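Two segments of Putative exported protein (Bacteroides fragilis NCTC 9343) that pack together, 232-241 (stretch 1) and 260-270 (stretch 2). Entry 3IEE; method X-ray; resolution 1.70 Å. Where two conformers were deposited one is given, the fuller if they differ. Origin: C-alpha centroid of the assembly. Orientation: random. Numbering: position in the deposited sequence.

Stretch 1, residues 232-241: AFLSQVETFI
Stretch 2 (260-270) MLTSAFETSII

Two α-helical segments pack almost antiparallel, their N-to-C directions 170° apart and their axes 9.2 Å apart at closest approach. Stretch 1 is helical throughout, with phi/psi near -60/-43; stretch 2 enters already helical at Met 260 (selenomethionine) and is helical through Ser 268, and the chain ends at Ile 270. The register places Phe 233 CA 5.2 Å from Ser 268 CA and Phe 240 CA 6.0 Å from Ala 264 CA. Small residues opposite the two phenylalanines suit so close an approach of the backbones.

Phe 233 (chi1 t, 172°; chi2 76°) starts sideways, but its ring comes nearer to the partner. Its side chain is buried, and the long ring lets a residue that sets out sideways reach stretch 2. The edge of the Phe 233 ring meets a backbone carbonyl: Phe 233 CD1 is 3.3 Å from Ser 268 O, and Phe 233 CE1 is 4.2 Å from Ile 269 CG2. Ser 268 (chi1 p) directs its own hydroxyl back to its helix: Ser 268 OG donates to Phe 265 O at 2.6 Å, which satisfies a polar group in a buried position.

Leu 234 points away. One turn on from Phe 233, Gln 236 (chi1 m, chi2 t) points toward stretch 2, and Gln 236 CB packs 3.7 Å from Ser 268 CB. Its flexible side chain reaches the Thr 267 region, but the terminal amide is probably turned over in the model, so its polar pairing remains open. Thr 267 (chi1 p) donates from Thr 267 OG1 to Ala 264 O at 2.7 Å.

Val 237 turns away from the contact. Phe 240 (chi1 t, 178°; chi2 -92°) again sets out sideways and brings its ring nearer. At the ring edge, Phe 240 CE2 is 3.5 Å from Leu 261 O, and Phe 240 CD2 is 4.0 Å from Ala 264 CB. Phe 240 CE2 also lies 4.2 Å from Leu 261 CB and 4.3 Å from Phe 265 CB, so this broad apolar ring fills the space beside the small Ala 264. Ile 241 points away.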

# COMPACT_ATOMS: atom_id res chain seq x y z
N ALA A 232 -10.86 20.48 -6.73
CA ALA A 232 -11.31 19.28 -7.47
C ALA A 232 -10.81 17.99 -6.80
O ALA A 232 -11.58 17.03 -6.63
CB ALA A 232 -10.82 19.35 -8.94
N PHE A 233 -9.55 18.01 -6.35
CA PHE A 233 -8.98 16.87 -5.62
C PHE A 233 -9.79 16.61 -4.35
O PHE A 233 -10.21 15.47 -4.10
CB PHE A 233 -7.51 17.12 -5.27
CG PHE A 233 -6.90 16.08 -4.37
CD1 PHE A 233 -6.54 14.84 -4.88
CD2 PHE A 233 -6.68 16.35 -3.01
CE1 PHE A 233 -5.99 13.87 -4.05
CE2 PHE A 233 -6.13 15.41 -2.23
CZ PHE A 233 -5.77 14.17 -2.74
N LEU A 234 -10.06 17.67 -3.57
CA LEU A 234 -10.83 17.50 -2.33
C LEU A 234 -12.22 16.89 -2.58
O LEU A 234 -12.70 16.07 -1.81
CB LEU A 234 -10.98 18.84 -1.61
CG LEU A 234 -9.75 19.51 -1.05
CD1 LEU A 234 -10.10 20.70 -0.15
CD2 LEU A 234 -8.90 18.49 -0.32
N SER A 235 -12.86 17.36 -3.63
CA SER A 235 -14.18 16.84 -4.02
C SER A 235 -14.09 15.35 -4.35
O SER A 235 -14.96 14.55 -3.94
CB SER A 235 -14.75 17.66 -5.19
OG SER A 235 -16.05 17.21 -5.54
N GLN A 236 -13.02 14.96 -5.01
CA GLN A 236 -12.81 13.56 -5.37
C GLN A 236 -12.47 12.67 -4.17
O GLN A 236 -12.86 11.49 -4.12
CB GLN A 236 -11.73 13.48 -6.43
CG GLN A 236 -12.28 14.08 -7.69
CD GLN A 236 -11.30 14.07 -8.80
OE1 GLN A 236 -10.76 13.01 -9.13
NE2 GLN A 236 -11.06 15.22 -9.42
N VAL A 237 -11.76 13.24 -3.23
CA VAL A 237 -11.50 12.53 -1.98
C VAL A 237 -12.81 12.23 -1.26
O VAL A 237 -13.05 11.13 -0.78
CB VAL A 237 -10.53 13.28 -1.05
CG1 VAL A 237 -10.44 12.54 0.31
CG2 VAL A 237 -9.17 13.49 -1.74
N GLU A 238 -13.68 13.22 -1.19
CA GLU A 238 -14.97 13.05 -0.58
C GLU A 238 -15.80 11.96 -1.29
O GLU A 238 -16.41 11.10 -0.64
CB GLU A 238 -15.67 14.39 -0.52
CG GLU A 238 -17.00 14.31 0.22
CD GLU A 238 -17.45 15.60 0.83
OE1 GLU A 238 -16.69 16.56 0.90
OE2 GLU A 238 -18.63 15.65 1.27
N THR A 239 -15.78 11.96 -2.62
CA THR A 239 -16.43 10.89 -3.40
C THR A 239 -15.86 9.52 -3.06
O THR A 239 -16.59 8.52 -2.92
CB THR A 239 -16.24 11.19 -4.90
OG1 THR A 239 -16.94 12.42 -5.17
CG2 THR A 239 -16.76 10.07 -5.81
N PHE A 240 -14.55 9.47 -2.92
CA PHE A 240 -13.86 8.23 -2.58
C PHE A 240 -14.29 7.70 -1.19
O PHE A 240 -14.61 6.53 -1.03
CB PHE A 240 -12.37 8.46 -2.63
CG PHE A 240 -11.56 7.26 -2.26
CD1 PHE A 240 -11.14 7.02 -0.93
CD2 PHE A 240 -11.14 6.40 -3.23
CE1 PHE A 240 -10.33 5.89 -0.61
CE2 PHE A 240 -10.37 5.30 -2.92
CZ PHE A 240 -9.95 5.05 -1.64
N ILE A 241 -14.32 8.60 -0.21
CA ILE A 241 -14.75 8.24 1.13
C ILE A 241 -16.15 7.64 1.10
O ILE A 241 -16.42 6.59 1.71
CB ILE A 241 -14.71 9.44 2.08
CG1 ILE A 241 -13.27 9.92 2.36
CG2 ILE A 241 -15.52 9.17 3.42
CD1 ILE A 241 -13.25 11.28 3.00
N MSE A 260 -13.41 0.04 -9.02
CA MSE A 260 -14.15 1.29 -8.88
C MSE A 260 -13.36 2.24 -7.97
O MSE A 260 -13.17 3.43 -8.28
CB MSE A 260 -15.53 1.08 -8.28
CG MSE A 260 -16.35 2.32 -8.20
SE MSE A 260 -18.08 1.89 -7.38
CE MSE A 260 -17.47 1.31 -5.61
N LEU A 261 -12.91 1.70 -6.84
CA LEU A 261 -12.19 2.52 -5.86
C LEU A 261 -10.83 3.00 -6.43
O LEU A 261 -10.47 4.17 -6.22
CB LEU A 261 -11.98 1.75 -4.56
CG LEU A 261 -13.25 1.46 -3.75
CD1 LEU A 261 -12.96 0.58 -2.54
CD2 LEU A 261 -13.97 2.74 -3.31
N THR A 262 -10.10 2.10 -7.10
CA THR A 262 -8.74 2.44 -7.56
C THR A 262 -8.95 3.48 -8.63
O THR A 262 -8.24 4.47 -8.71
CB THR A 262 -7.97 1.24 -8.12
OG1 THR A 262 -8.67 0.72 -9.24
CG2 THR A 262 -7.75 0.16 -7.09
N SER A 263 -9.99 3.31 -9.45
CA SER A 263 -10.30 4.32 -10.46
C SER A 263 -10.66 5.69 -9.87
O SER A 263 -10.28 6.73 -10.44
CB SER A 263 -11.39 3.82 -11.40
OG SER A 263 -10.90 2.65 -12.07
N ALA A 264 -11.36 5.69 -8.74
CA ALA A 264 -11.74 6.93 -8.04
C ALA A 264 -10.45 7.62 -7.54
O ALA A 264 -10.25 8.84 -7.71
CB ALA A 264 -12.71 6.63 -6.92
N PHE A 265 -9.54 6.81 -7.04
CA PHE A 265 -8.23 7.29 -6.60
C PHE A 265 -7.44 7.90 -7.76
O PHE A 265 -6.97 9.05 -7.70
CB PHE A 265 -7.47 6.14 -5.94
CG PHE A 265 -6.04 6.41 -5.74
CD1 PHE A 265 -5.63 7.38 -4.83
CD2 PHE A 265 -5.07 5.77 -6.52
CE1 PHE A 265 -4.30 7.67 -4.64
CE2 PHE A 265 -3.69 6.05 -6.32
CZ PHE A 265 -3.32 7.02 -5.40
N GLU A 266 -7.30 7.14 -8.84
CA GLU A 266 -6.53 7.59 -10.01
C GLU A 266 -7.07 8.89 -10.59
O GLU A 266 -6.29 9.75 -11.00
CB GLU A 266 -6.52 6.51 -11.09
CG GLU A 266 -5.77 5.27 -10.71
CD GLU A 266 -4.26 5.43 -10.74
OE1 GLU A 266 -3.75 6.31 -11.48
OE2 GLU A 266 -3.57 4.68 -9.99
N THR A 267 -8.39 9.04 -10.62
CA THR A 267 -8.97 10.26 -11.14
C THR A 267 -8.63 11.45 -10.23
O THR A 267 -8.44 12.56 -10.71
CB THR A 267 -10.50 10.13 -11.33
OG1 THR A 267 -11.11 9.78 -10.09
CG2 THR A 267 -10.79 9.06 -12.31
N SER A 268 -8.52 11.22 -8.93
CA SER A 268 -8.28 12.33 -7.99
C SER A 268 -6.90 12.92 -8.20
O SER A 268 -6.71 14.13 -8.05
CB SER A 268 -8.44 11.89 -6.53
OG SER A 268 -7.33 11.12 -6.14
N ILE A 269 -5.94 12.08 -8.52
CA ILE A 269 -4.54 12.53 -8.64
C ILE A 269 -4.15 12.97 -10.08
O ILE A 269 -3.00 13.32 -10.33
CB ILE A 269 -3.54 11.49 -8.06
CG1 ILE A 269 -3.57 10.17 -8.85
CG2 ILE A 269 -3.83 11.24 -6.58
CD1 ILE A 269 -2.46 9.20 -8.46
N ILE A 270 -5.11 12.98 -11.00
CA ILE A 270 -4.88 13.37 -12.40
C ILE A 270 -4.55 14.87 -12.51
O ILE A 270 -4.64 15.62 -11.53
CB ILE A 270 -6.10 13.03 -13.31
OXT ILE A 270 -4.18 15.35 -13.59